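Local structure of DotU family type IV/VI secretion system protein (Acinetobacter baumannii, 6Y4R) at residues R112-G115 against K116-A120; V71-D75 against P76-N80; P89-L92 against S93-S97. The protein forms the cytoplasmic domain of TssL, a key component of the type VI secretion system, and probably helps couple its membrane complex to the rest of the machine. All coordinates share one frame; numbering follows the deposited sequence.

Interaction 1: R112-G115 against K116-A120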
loop_
_atom_site.group_PDB
_atom_site.type_symbol
_atom_site.label_atom_id
_atom_site.label_comp_id
_atom_site.label_asym_id
_atom_site.label_seq_id
_atom_site.Cartn_x
_atom_site.Cartn_y
_atom_site.Cartn_z
ATOM N N ARG A 112 -2.073 -13.964 -6.731
ATOM C CA ARG A 112 -2.451 -14.283 -8.100
ATOM C C ARG A 112 -2.746 -15.770 -8.203
ATOM O O ARG A 112 -3.713 -16.182 -8.857
ATOM C CB ARG A 112 -1.331 -13.888 -9.069
ATOM C CG ARG A 112 -1.020 -12.408 -9.160
ATOM C CD ARG A 112 0.195 -12.106 -10.047
ATOM N NE ARG A 112 -0.113 -12.281 -11.468
ATOM C CZ ARG A 112 0.793 -12.346 -12.444
ATOM N NH1 ARG A 112 2.081 -12.239 -12.166
ATOM N NH2 ARG A 112 0.401 -12.517 -13.702
ATOM N N SER A 113 -1.932 -16.587 -7.523
ATOM C CA SER A 113 -2.099 -18.040 -7.536
ATOM C C SER A 113 -3.394 -18.469 -6.853
ATOM O O SER A 113 -4.014 -19.466 -7.247
ATOM C CB SER A 113 -0.906 -18.705 -6.855
ATOM O OG SER A 113 -1.032 -18.642 -5.445
ATOM N N ARG A 114 -3.765 -17.793 -5.763
ATOM C CA ARG A 114 -4.986 -18.158 -5.055
ATOM C C ARG A 114 -6.246 -17.590 -5.693
ATOM O O ARG A 114 -7.341 -17.989 -5.284
ATOM C CB ARG A 114 -4.933 -17.736 -3.586
ATOM C CG ARG A 114 -3.881 -18.467 -2.776
ATOM C CD ARG A 114 -4.275 -19.921 -2.532
ATOM N NE ARG A 114 -5.651 -20.078 -2.066
ATOM C CZ ARG A 114 -6.080 -19.851 -0.827
ATOM N NH1 ARG A 114 -5.255 -19.380 0.105
ATOM N NH2 ARG A 114 -7.363 -20.047 -0.533
ATOM N N GLY A 115 -6.117 -16.635 -6.621
ATOM C CA GLY A 115 -7.199 -16.247 -7.513
ATOM C C GLY A 115 -8.446 -15.693 -6.855
ATOM O O GLY A 115 -8.459 -14.553 -6.384
ATOM N N LYS A 116 -9.505 -16.506 -6.831
ATOM C CA LYS A 116 -10.796 -16.064 -6.314
ATOM C C LYS A 116 -10.832 -16.040 -4.790
ATOM O O LYS A 116 -11.484 -15.169 -4.200
ATOM C CB LYS A 116 -11.907 -16.979 -6.846
ATOM C CG LYS A 116 -13.321 -16.614 -6.380
ATOM C CD LYS A 116 -13.810 -15.304 -7.005
ATOM C CE LYS A 116 -15.260 -14.972 -6.595
ATOM N NZ LYS A 116 -15.760 -13.637 -7.098
ATOM N N GLU A 117 -10.144 -16.979 -4.143
ATOM C CA GLU A 117 -10.197 -17.087 -2.693
ATOM C C GLU A 117 -9.500 -15.941 -1.974
ATOM O O GLU A 117 -9.771 -15.730 -0.786
ATOM C CB GLU A 117 -9.622 -18.428 -2.231
ATOM C CG GLU A 117 -10.403 -19.647 -2.746
ATOM C CD GLU A 117 -9.633 -20.535 -3.702
ATOM O OE1 GLU A 117 -8.403 -20.669 -3.533
ATOM O OE2 GLU A 117 -10.269 -21.142 -4.588
ATOM N N ARG A 118 -8.540 -15.265 -2.610
ATOM C CA ARG A 118 -7.907 -14.110 -1.981
ATOM C C ARG A 118 -7.990 -12.857 -2.845
ATOM O O ARG A 118 -7.150 -11.956 -2.722
ATOM C CB ARG A 118 -6.465 -14.420 -1.582
ATOM C CG ARG A 118 -6.412 -15.664 -0.706
ATOM C CD ARG A 118 -5.782 -15.453 0.633
ATOM N NE ARG A 118 -4.357 -15.159 0.640
ATOM C CZ ARG A 118 -3.789 -14.184 1.337
ATOM N NH1 ARG A 118 -2.479 -14.065 1.300
ATOM N NH2 ARG A 118 -4.538 -13.354 2.039
ATOM N N LEU A 119 -9.065 -12.757 -3.645
ATOM C CA LEU A 119 -9.221 -11.672 -4.609
ATOM C C LEU A 119 -9.433 -10.329 -3.937
ATOM O O LEU A 119 -9.117 -9.292 -4.530
ATOM C CB LEU A 119 -10.381 -11.980 -5.553
ATOM C CG LEU A 119 -11.012 -10.865 -6.393
ATOM C CD1 LEU A 119 -10.120 -10.456 -7.528
ATOM C CD2 LEU A 119 -12.355 -11.345 -6.945
ATOM N N ALA A 120 -9.990 -10.312 -2.723
ATOM C CA ALA A 120 -10.102 -9.044 -2.001
ATOM C C ALA A 120 -8.719 -8.493 -1.676
ATOM O O ALA A 120 -8.459 -7.302 -1.858
ATOM C CB ALA A 120 -10.940 -9.202 -0.729
#
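Arg114 and Glu117 form a salt bridge in which two guanidinium nitrogens converge on one carboxylate oxygen. Arg114 NE lies 3.2 Å from Glu117 OE1, almost in line with its C-O bond, with an N-H...O angle of 155°. Arg114 NH2 also lies 3.2 Å from Glu117 OE1 and approaches from its anti side. OE1 sits at the guanidinium edge, close to its plane, so the grip is side-on rather than a paired two-oxygen fork. Bends at chi2 (-72°) and chi3 curl the Arg114 chain back to reach it. Over one face of that guanidinium lies Arg118 CG, while Arg118 CG also packs 3.8 Å from Arg114 CB. The two arginine head groups come fairly near, Arg114 NH1 being 4.3 Å from Arg118 NE, but Arg118 is salt-bridged to Asp54 and Asp57, which probably eases the like-charge approach.

The backbone sets up this meeting. Glu117 N donates to Arg114 O at 3.2 Å, closing a type II' beta turn from Arg114 to Glu117 in which Gly115 holds positive phi (61°). A type I turn from Lys116 to Leu119 overlaps it, and Arg118 takes the N-cap position of the next helix.

The pair of turns thus joins helix 100-114 to helix 119-130. Arg118 faces helix 52-71, whereas Arg112 and Leu119 touch helix 143-159.

Interaction 2: V71-D75 against P76-N80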
loop_
_atom_site.group_PDB
_atom_site.type_symbol
_atom_site.label_atom_id
_atom_site.label_comp_id
_atom_site.label_asym_id
_atom_site.label_seq_id
_atom_site.Cartn_x
_atom_site.Cartn_y
_atom_site.Cartn_z
ATOM N N VAL A 71 9.127 8.698 0.799
ATOM C CA VAL A 71 10.584 8.740 0.712
ATOM C C VAL A 71 11.091 9.105 -0.693
ATOM O O VAL A 71 12.193 9.653 -0.819
ATOM C CB VAL A 71 11.161 7.398 1.240
ATOM C CG1 VAL A 71 11.008 6.228 0.217
ATOM C CG2 VAL A 71 12.597 7.571 1.690
ATOM N N THR A 72 10.318 8.844 -1.758
ATOM C CA THR A 72 10.744 9.146 -3.130
ATOM C C THR A 72 10.564 10.619 -3.497
ATOM O O THR A 72 11.079 11.067 -4.535
ATOM C CB THR A 72 10.005 8.273 -4.153
ATOM O OG1 THR A 72 8.590 8.294 -3.900
ATOM C CG2 THR A 72 10.521 6.844 -4.095
ATOM N N GLN A 73 9.800 11.362 -2.708
ATOM C CA GLN A 73 9.545 12.756 -3.008
ATOM C C GLN A 73 10.836 13.549 -3.110
ATOM O O GLN A 73 11.681 13.512 -2.215
ATOM C CB GLN A 73 8.652 13.339 -1.921
ATOM C CG GLN A 73 7.228 12.841 -1.974
ATOM C CD GLN A 73 6.592 12.982 -3.359
ATOM O OE1 GLN A 73 5.842 12.110 -3.782
ATOM N NE2 GLN A 73 6.829 14.116 -4.029
ATOM N N GLN A 74 10.985 14.284 -4.208
ATOM C CA GLN A 74 12.178 15.095 -4.408
ATOM C C GLN A 74 11.946 16.583 -4.237
ATOM O O GLN A 74 12.916 17.350 -4.248
ATOM C CB GLN A 74 12.782 14.849 -5.792
ATOM C CG GLN A 74 12.883 13.398 -6.139
ATOM C CD GLN A 74 13.761 13.181 -7.330
ATOM O OE1 GLN A 74 13.717 12.116 -7.959
ATOM N NE2 GLN A 74 14.620 14.167 -7.609
ATOM N N ASP A 75 10.775 16.998 -4.112
ATOM C CA ASP A 75 10.719 18.445 -4.027
ATOM C C ASP A 75 10.959 18.912 -2.571
ATOM O O ASP A 75 10.593 18.214 -1.620
ATOM C CB ASP A 75 9.421 18.920 -4.724
ATOM C CG ASP A 75 9.074 20.356 -4.456
ATOM O OD1 ASP A 75 8.489 21.024 -5.371
ATOM O OD2 ASP A 75 9.127 20.717 -3.274
ATOM N N PRO A 76 11.648 20.051 -2.378
ATOM C CA PRO A 76 12.204 20.377 -1.043
ATOM C C PRO A 76 11.165 20.663 0.036
ATOM O O PRO A 76 11.500 20.555 1.225
ATOM C CB PRO A 76 13.048 21.626 -1.305
ATOM C CG PRO A 76 13.138 21.778 -2.773
ATOM C CD PRO A 76 12.181 20.901 -3.462
ATOM N N SER A 77 9.929 20.977 -0.336
ATOM C CA SER A 77 8.871 21.135 0.640
ATOM C C SER A 77 8.659 19.879 1.484
ATOM O O SER A 77 8.272 19.976 2.655
ATOM C CB SER A 77 7.585 21.515 -0.093
ATOM O OG SER A 77 7.304 20.571 -1.115
ATOM N N TYR A 78 8.951 18.698 0.945
ATOM C CA TYR A 78 8.735 17.456 1.687
ATOM C C TYR A 78 9.852 17.142 2.679
ATOM O O TYR A 78 9.791 16.109 3.367
ATOM C CB TYR A 78 8.566 16.303 0.699
ATOM C CG TYR A 78 7.174 16.255 0.119
ATOM C CD1 TYR A 78 6.102 15.824 0.895
ATOM C CD2 TYR A 78 6.921 16.638 -1.201
ATOM C CE1 TYR A 78 4.826 15.784 0.380
ATOM C CE2 TYR A 78 5.648 16.591 -1.721
ATOM C CZ TYR A 78 4.605 16.161 -0.924
ATOM O OH TYR A 78 3.319 16.107 -1.404
ATOM N N PHE A 79 10.842 18.030 2.793
ATOM C CA PHE A 79 12.067 17.719 3.522
ATOM C C PHE A 79 11.792 17.446 5.001
ATOM O O PHE A 79 12.380 16.526 5.574
ATOM C CB PHE A 79 13.069 18.866 3.314
ATOM C CG PHE A 79 14.291 18.824 4.203
ATOM C CD1 PHE A 79 14.451 19.762 5.220
ATOM C CD2 PHE A 79 15.300 17.885 3.998
ATOM C CE1 PHE A 79 15.586 19.756 6.038
ATOM C CE2 PHE A 79 16.446 17.864 4.807
ATOM C CZ PHE A 79 16.588 18.806 5.830
ATOM N N ASN A 80 10.897 18.221 5.638
ATOM C CA ASN A 80 10.589 17.963 7.048
ATOM C C ASN A 80 9.694 16.753 7.253
ATOM O O ASN A 80 9.841 16.060 8.264
ATOM C CB ASN A 80 9.953 19.179 7.732
ATOM C CG ASN A 80 10.889 20.363 7.834
ATOM O OD1 ASN A 80 12.117 20.197 7.900
ATOM N ND2 ASN A 80 10.320 21.571 7.867
#
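Asp75 and Tyr78 are joined through their backbones: Tyr78 N donates to Asp75 O at 3.1 Å with an N-H...O angle of 161°. Pro76 and Ser77, between them, both have phi and psi in the helical region, so the chain turns at Asp75-Tyr78 through an i to i+3 bond. A further backbone bond, from Phe79 N to Pro76 O, carries the winding onward.

The Asp75 side chain adds two bonds to the same turn. Its OD2 accepts both from one residue. Ser77 N, 3.1 Å from Asp75 OD2, comes nearly along the C-O axis, whereas Ser77 OG, 2.8 Å from Asp75 OD2, comes from above the carboxylate plane. With CG anti to the backbone N (chi1 167°), the Asp75 carboxylate is carried forward over the start of Pro76; with OG set between its own N and carbonyl carbon, the Ser77 hydroxyl turns back to meet it.

Separately, Gln73 lays its aliphatic part over the Tyr78 ring. Gln73 CG stands 4.0 Å from the ring centroid of Tyr78 and 13° off the normal, a CH-pi contact over the face. The phenol hydroxyl reaches beyond this contact to Tyr22 O, tying the turn to another loop.

The bond from Ser77 N to the Asp75 carboxylate defines an Asx turn, which lies just ahead of helix 79-85.

Interaction 3: P89-L92 against S93-S97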
loop_
_atom_site.group_PDB
_atom_site.type_symbol
_atom_site.label_atom_id
_atom_site.label_comp_id
_atom_site.label_asym_id
_atom_site.label_seq_id
_atom_site.Cartn_x
_atom_site.Cartn_y
_atom_site.Cartn_z
ATOM N N PRO A 89 10.058 4.249 9.537
ATOM C CA PRO A 89 9.051 3.976 8.510
ATOM C C PRO A 89 8.120 2.875 8.974
ATOM O O PRO A 89 8.486 2.023 9.785
ATOM C CB PRO A 89 9.871 3.574 7.279
ATOM C CG PRO A 89 11.309 3.882 7.626
ATOM C CD PRO A 89 11.434 4.004 9.102
ATOM N N LEU A 90 6.881 2.923 8.476
ATOM C CA LEU A 90 5.837 2.033 8.999
ATOM C C LEU A 90 6.095 0.571 8.642
ATOM O O LEU A 90 5.623 -0.340 9.340
ATOM C CB LEU A 90 4.470 2.447 8.477
ATOM C CG LEU A 90 4.000 3.808 8.966
ATOM C CD1 LEU A 90 2.578 4.147 8.461
ATOM C CD2 LEU A 90 4.092 3.863 10.479
ATOM N N GLN A 91 6.833 0.323 7.559
ATOM C CA GLN A 91 7.243 -1.040 7.264
ATOM C C GLN A 91 8.121 -1.582 8.367
ATOM O O GLN A 91 7.977 -2.741 8.772
ATOM C CB GLN A 91 7.987 -1.106 5.933
ATOM C CG GLN A 91 7.109 -1.355 4.717
ATOM C CD GLN A 91 6.630 -2.817 4.651
ATOM O OE1 GLN A 91 7.412 -3.758 4.830
ATOM N NE2 GLN A 91 5.345 -3.002 4.386
ATOM N N LEU A 92 8.976 -0.727 8.928
ATOM C CA LEU A 92 9.919 -1.160 9.951
ATOM C C LEU A 92 9.262 -1.143 11.321
ATOM O O LEU A 92 9.475 -2.052 12.135
ATOM C CB LEU A 92 11.134 -0.228 9.929
ATOM C CG LEU A 92 12.260 -0.407 10.939
ATOM C CD1 LEU A 92 13.082 -1.620 10.559
ATOM C CD2 LEU A 92 13.138 0.813 11.023
ATOM N N SER A 93 8.382 -0.165 11.542
ATOM C CA SER A 93 7.696 -0.045 12.824
ATOM C C SER A 93 6.656 -1.147 13.004
ATOM O O SER A 93 6.629 -1.811 14.051
ATOM C CB SER A 93 7.088 1.363 12.955
ATOM O OG SER A 93 6.245 1.510 14.089
ATOM N N LEU A 94 5.848 -1.413 11.977
ATOM C CA LEU A 94 4.748 -2.364 12.126
ATOM C C LEU A 94 5.099 -3.788 11.709
ATOM O O LEU A 94 4.470 -4.738 12.190
ATOM C CB LEU A 94 3.535 -1.920 11.298
ATOM C CG LEU A 94 2.893 -0.573 11.614
ATOM C CD1 LEU A 94 1.587 -0.388 10.833
ATOM C CD2 LEU A 94 2.635 -0.460 13.113
ATOM N N PHE A 95 6.085 -3.975 10.842
ATOM C CA PHE A 95 6.435 -5.313 10.403
ATOM C C PHE A 95 7.895 -5.646 10.634
ATOM O O PHE A 95 8.317 -6.738 10.262
ATOM C CB PHE A 95 6.092 -5.487 8.912
ATOM C CG PHE A 95 4.664 -5.157 8.580
ATOM C CD1 PHE A 95 4.335 -3.921 8.077
ATOM C CD2 PHE A 95 3.650 -6.084 8.796
ATOM C CE1 PHE A 95 3.014 -3.591 7.791
ATOM C CE2 PHE A 95 2.333 -5.780 8.506
ATOM C CZ PHE A 95 2.014 -4.521 8.008
ATOM N N GLY A 96 8.677 -4.745 11.225
ATOM C CA GLY A 96 10.098 -4.998 11.402
ATOM C C GLY A 96 10.829 -5.278 10.106
ATOM O O GLY A 96 11.895 -5.895 10.129
ATOM N N SER A 97 10.317 -4.791 8.978
ATOM C CA SER A 97 10.814 -5.201 7.675
ATOM C C SER A 97 11.343 -4.000 6.896
ATOM O O SER A 97 10.889 -2.861 7.067
ATOM C CB SER A 97 9.712 -5.938 6.872
ATOM O OG SER A 97 10.207 -6.500 5.662
#
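Gln91 O accepts two backbone N-H groups that reach it from opposite faces of its carbonyl plane. Phe95 N, 3.1 Å from Gln91 O, makes the ordinary helical i to i+4 bond, somewhat bent at 137°. Ser97 N, also 3.1 Å from Gln91 O, is much straighter at 170° and reaches back six residues, so the chain must double over the helix end to deliver it. Between them Gly96, the first residue to leave helical geometry, has positive phi, and its N gives Leu92 O a bond that is weak.

This is the C-terminal end of the short helix 90-95, six residues, fewer than two turns, long and belonging to an all-helical domain of the DotU family. Its other bonds are regular: Ser93 N lies 2.8 Å from the carbonyl oxygen O of Pro89, which takes the N-cap position, and Leu94 N lies 2.9 Å from Leu90 O. At the N-terminal end the carboxylate of Asp67, on helix 52-71, receives the backbone N-H groups of Leu90 and Gln91.

The Gln91 side chain runs between the two residues that bond its carbonyl. Gln91 NE2 passes 3.9 Å from Phe95 CD1, with amide and ring planes only 19° apart, while Gln91 OE1 lies 3.8 Å from Ser97 CB. Gln91 O itself stands at the edge of the Phe95 ring, near its plane. That ring makes an edge-to-face contact with Tyr60, and Leu90 packs on Ile34 and Leu35 of helix 27-47.

How the interactions relate
Along the chain the order is interaction 2, interaction 3, interaction 1, all within the one DotU-type domain and none touching another. Interactions 2 and 3 are the nearer neighbours, with centres about 20 Å apart and nearest atoms about 7 Å apart; interaction 2 runs into helix 79-85, and interaction 3 lies on the next helix, 90-95. Interaction 1 lies at the far end of helix 100-114, its centre about 25 Å from that of interaction 3 and about 36 Å from that of interaction 2. Helix 52-71 relates all three: interaction 2 follows its C-terminal end, interaction 3 packs along it, and Arg118 of interaction 1 reaches its opening residues. Interactions 1 and 2 are thus turns on opposite sides of the chain's centre.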